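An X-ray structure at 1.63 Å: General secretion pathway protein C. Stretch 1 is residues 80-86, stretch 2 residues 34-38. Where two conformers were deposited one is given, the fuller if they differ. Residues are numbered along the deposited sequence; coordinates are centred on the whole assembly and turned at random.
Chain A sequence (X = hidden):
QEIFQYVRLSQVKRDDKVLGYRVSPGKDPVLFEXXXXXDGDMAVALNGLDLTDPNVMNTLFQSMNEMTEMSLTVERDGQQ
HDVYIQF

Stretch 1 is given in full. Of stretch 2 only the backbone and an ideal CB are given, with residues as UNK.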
# COMPACT_ATOMS: atom_id res chain seq x y z
N GLN A 80 -7.08 -2.67 -11.75
CA GLN A 80 -6.98 -2.30 -10.34
C GLN A 80 -7.97 -3.06 -9.46
O GLN A 80 -9.09 -3.37 -9.88
CB GLN A 80 -7.16 -0.79 -10.17
CG GLN A 80 -5.99 0.03 -10.72
CD GLN A 80 -6.12 1.51 -10.44
OE1 GLN A 80 -7.06 1.95 -9.79
NE2 GLN A 80 -5.15 2.30 -10.92
N HIS A 81 -7.53 -3.37 -8.25
CA HIS A 81 -8.47 -3.83 -7.23
C HIS A 81 -8.00 -3.41 -5.85
O HIS A 81 -6.85 -3.01 -5.66
CB HIS A 81 -8.68 -5.34 -7.30
CG HIS A 81 -7.55 -6.13 -6.73
ND1 HIS A 81 -6.44 -6.47 -7.47
CD2 HIS A 81 -7.38 -6.68 -5.51
CE1 HIS A 81 -5.62 -7.18 -6.71
NE2 HIS A 81 -6.17 -7.32 -5.52
N ASP A 82 -8.91 -3.52 -4.88
CA ASP A 82 -8.61 -3.10 -3.52
C ASP A 82 -8.27 -4.30 -2.65
O ASP A 82 -8.95 -5.33 -2.70
CB ASP A 82 -9.79 -2.34 -2.93
CG ASP A 82 -9.91 -0.93 -3.50
OD1 ASP A 82 -9.00 -0.51 -4.25
OD2 ASP A 82 -10.92 -0.26 -3.21
N VAL A 83 -7.21 -4.13 -1.87
CA VAL A 83 -6.75 -5.11 -0.91
C VAL A 83 -7.15 -4.60 0.46
O VAL A 83 -6.91 -3.44 0.80
CB VAL A 83 -5.23 -5.26 -1.00
CG1 VAL A 83 -4.70 -6.08 0.15
CG2 VAL A 83 -4.85 -5.90 -2.35
N TYR A 84 -7.78 -5.46 1.24
CA TYR A 84 -8.28 -5.05 2.54
C TYR A 84 -7.35 -5.52 3.65
O TYR A 84 -7.13 -6.72 3.84
CB TYR A 84 -9.71 -5.54 2.73
CG TYR A 84 -10.60 -5.05 1.61
CD1 TYR A 84 -11.01 -3.72 1.57
CD2 TYR A 84 -10.99 -5.89 0.58
CE1 TYR A 84 -11.82 -3.25 0.55
CE2 TYR A 84 -11.80 -5.44 -0.45
CZ TYR A 84 -12.21 -4.12 -0.46
OH TYR A 84 -13.01 -3.65 -1.48
N ILE A 85 -6.78 -4.55 4.34
CA ILE A 85 -5.88 -4.80 5.45
C ILE A 85 -6.64 -4.65 6.77
O ILE A 85 -7.22 -3.61 7.05
CB ILE A 85 -4.68 -3.83 5.38
CG1 ILE A 85 -3.72 -4.26 4.26
CG2 ILE A 85 -3.96 -3.74 6.72
CD1 ILE A 85 -2.70 -3.20 3.88
N GLN A 86 -6.64 -5.71 7.57
CA GLN A 86 -7.31 -5.72 8.86
C GLN A 86 -6.27 -5.54 9.96
O GLN A 86 -5.34 -6.33 10.04
CB GLN A 86 -8.00 -7.07 9.07
CG GLN A 86 -8.72 -7.19 10.40
CD GLN A 86 -9.88 -6.20 10.48
OE1 GLN A 86 -10.86 -6.31 9.72
NE2 GLN A 86 -9.78 -5.25 11.39
N UNK A 34 -2.94 -13.79 2.88
CA UNK A 34 -4.37 -13.77 3.23
C UNK A 34 -5.10 -12.54 2.66
O UNK A 34 -6.30 -12.61 2.38
CB UNK A 34 -4.53 -13.80 4.75
N UNK A 35 -4.37 -11.45 2.44
CA UNK A 35 -5.01 -10.25 1.87
C UNK A 35 -4.95 -10.23 0.35
O UNK A 35 -5.58 -9.39 -0.29
CB UNK A 35 -4.35 -8.99 2.42
N UNK A 36 -4.21 -11.17 -0.23
CA UNK A 36 -4.22 -11.38 -1.67
C UNK A 36 -3.26 -10.51 -2.45
O UNK A 36 -3.48 -10.25 -3.62
CB UNK A 36 -5.64 -11.15 -2.20
N UNK A 37 -2.18 -10.07 -1.80
CA UNK A 37 -1.15 -9.34 -2.54
C UNK A 37 -0.22 -10.29 -3.27
O UNK A 37 -0.12 -11.47 -2.92
CB UNK A 37 -0.34 -8.45 -1.60
N UNK A 38 0.45 -9.78 -4.30
CA UNK A 38 1.43 -10.54 -5.04
C UNK A 38 2.65 -9.66 -5.24
O UNK A 38 2.53 -8.45 -5.45
CB UNK A 38 0.87 -11.03 -6.38

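Stretch 1 is a strand, and the CA atoms of the two stretches come nearest at V83 and position 35, 6.1 Å apart. No direct hydrogen bond joins the stretches, so the inference rests on shape, polarity and backbone angles.

Position 34 has helical angles (phi -65°, psi -27°), and nothing of stretch 1 lies within 5.5 Å of its ideal CB. The strand therefore sets no requirement, and many residues would suit, polar ones among them. The deposited residue is S34, whose OG is hydrogen-bonded elsewhere in the structure.

Position 35 is the best constrained. Its CA-to-CB bond points toward the strand, and the ideal CB lies 3.7 Å from V83 CG1, 3.9 Å from Y84 O and 5.1 Å from I85 CG1. Two aliphatic side chains line the site, so Val, Ile, Leu or Met would be reasonable; the carbonyl at Y84 could also tempt a donor. The deposited residue is I35, with chi1 at 66° (p) and chi2 at -176° (t). Its extended CG1 branch carries CD1 to 3.8 Å from I85 CG1, while its CB packs 3.7 Å from V83 CG1. The other branch places CG2 3.3 Å from Y84 O, a close contact without a hydrogen bond. The backbone adds a polar link: one water donates to I35 O (2.8 Å from the water O) and accepts from Y84 N (2.9 Å from the same O).

Position 36 has phi 86° and psi 26°, just after the helix in a Schellman motif. Positive phi by itself favours glycine. The ideal CB would point toward the strand but still lie 5.1 Å from H81 NE2 and 5.3 Å from V83 CG2. The deposited residue is G36. Its O sits near the plane of the H81 ring, at the edge, 4.4 Å from NE2; a second water bridges the gap, its O 3.0 Å from G36 O, 3.0 Å from I35 O and 2.8 Å from H81 NE2.

Position 37 points its CA-to-CB bond sideways, with the ideal CB 5.2 Å from V83 CG2. A side chain long enough to cover that methyl is suggested: Leu, Met or perhaps Ile. The deposited residue is L37, with chi1 at -76° (m) and chi2 at 175° (t); its CD2 reaches 3.6 Å from V83 CG2.

Position 38 has extended angles (-135°/141°) and no stretch 1 atom within 5.5 Å of its ideal CB, leaving the choice wide. The deposited residue, Q38, makes no contact with the strand.

Stretch 2 (34-38) SIGLQ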
# COMPACT_ATOMS: atom_id res chain seq x y z
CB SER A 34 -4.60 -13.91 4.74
OG SER A 34 -4.14 -12.80 5.47
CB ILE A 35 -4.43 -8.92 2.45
CG1 ILE A 35 -2.98 -8.72 2.03
CG2 ILE A 35 -4.56 -8.83 3.99
CD1 ILE A 35 -2.37 -7.48 2.66
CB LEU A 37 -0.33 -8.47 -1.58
CG LEU A 37 -0.99 -7.19 -1.09
CD1 LEU A 37 -0.10 -6.51 -0.06
CD2 LEU A 37 -1.25 -6.26 -2.27
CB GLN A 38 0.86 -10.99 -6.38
CG GLN A 38 -0.30 -11.96 -6.22
CD GLN A 38 -0.80 -12.52 -7.54
OE1 GLN A 38 -0.24 -12.24 -8.60
NE2 GLN A 38 -1.87 -13.31 -7.47
O HOH W 1 -8.01 -8.24 0.31
O HOH W 2 -6.21 -9.04 -3.25
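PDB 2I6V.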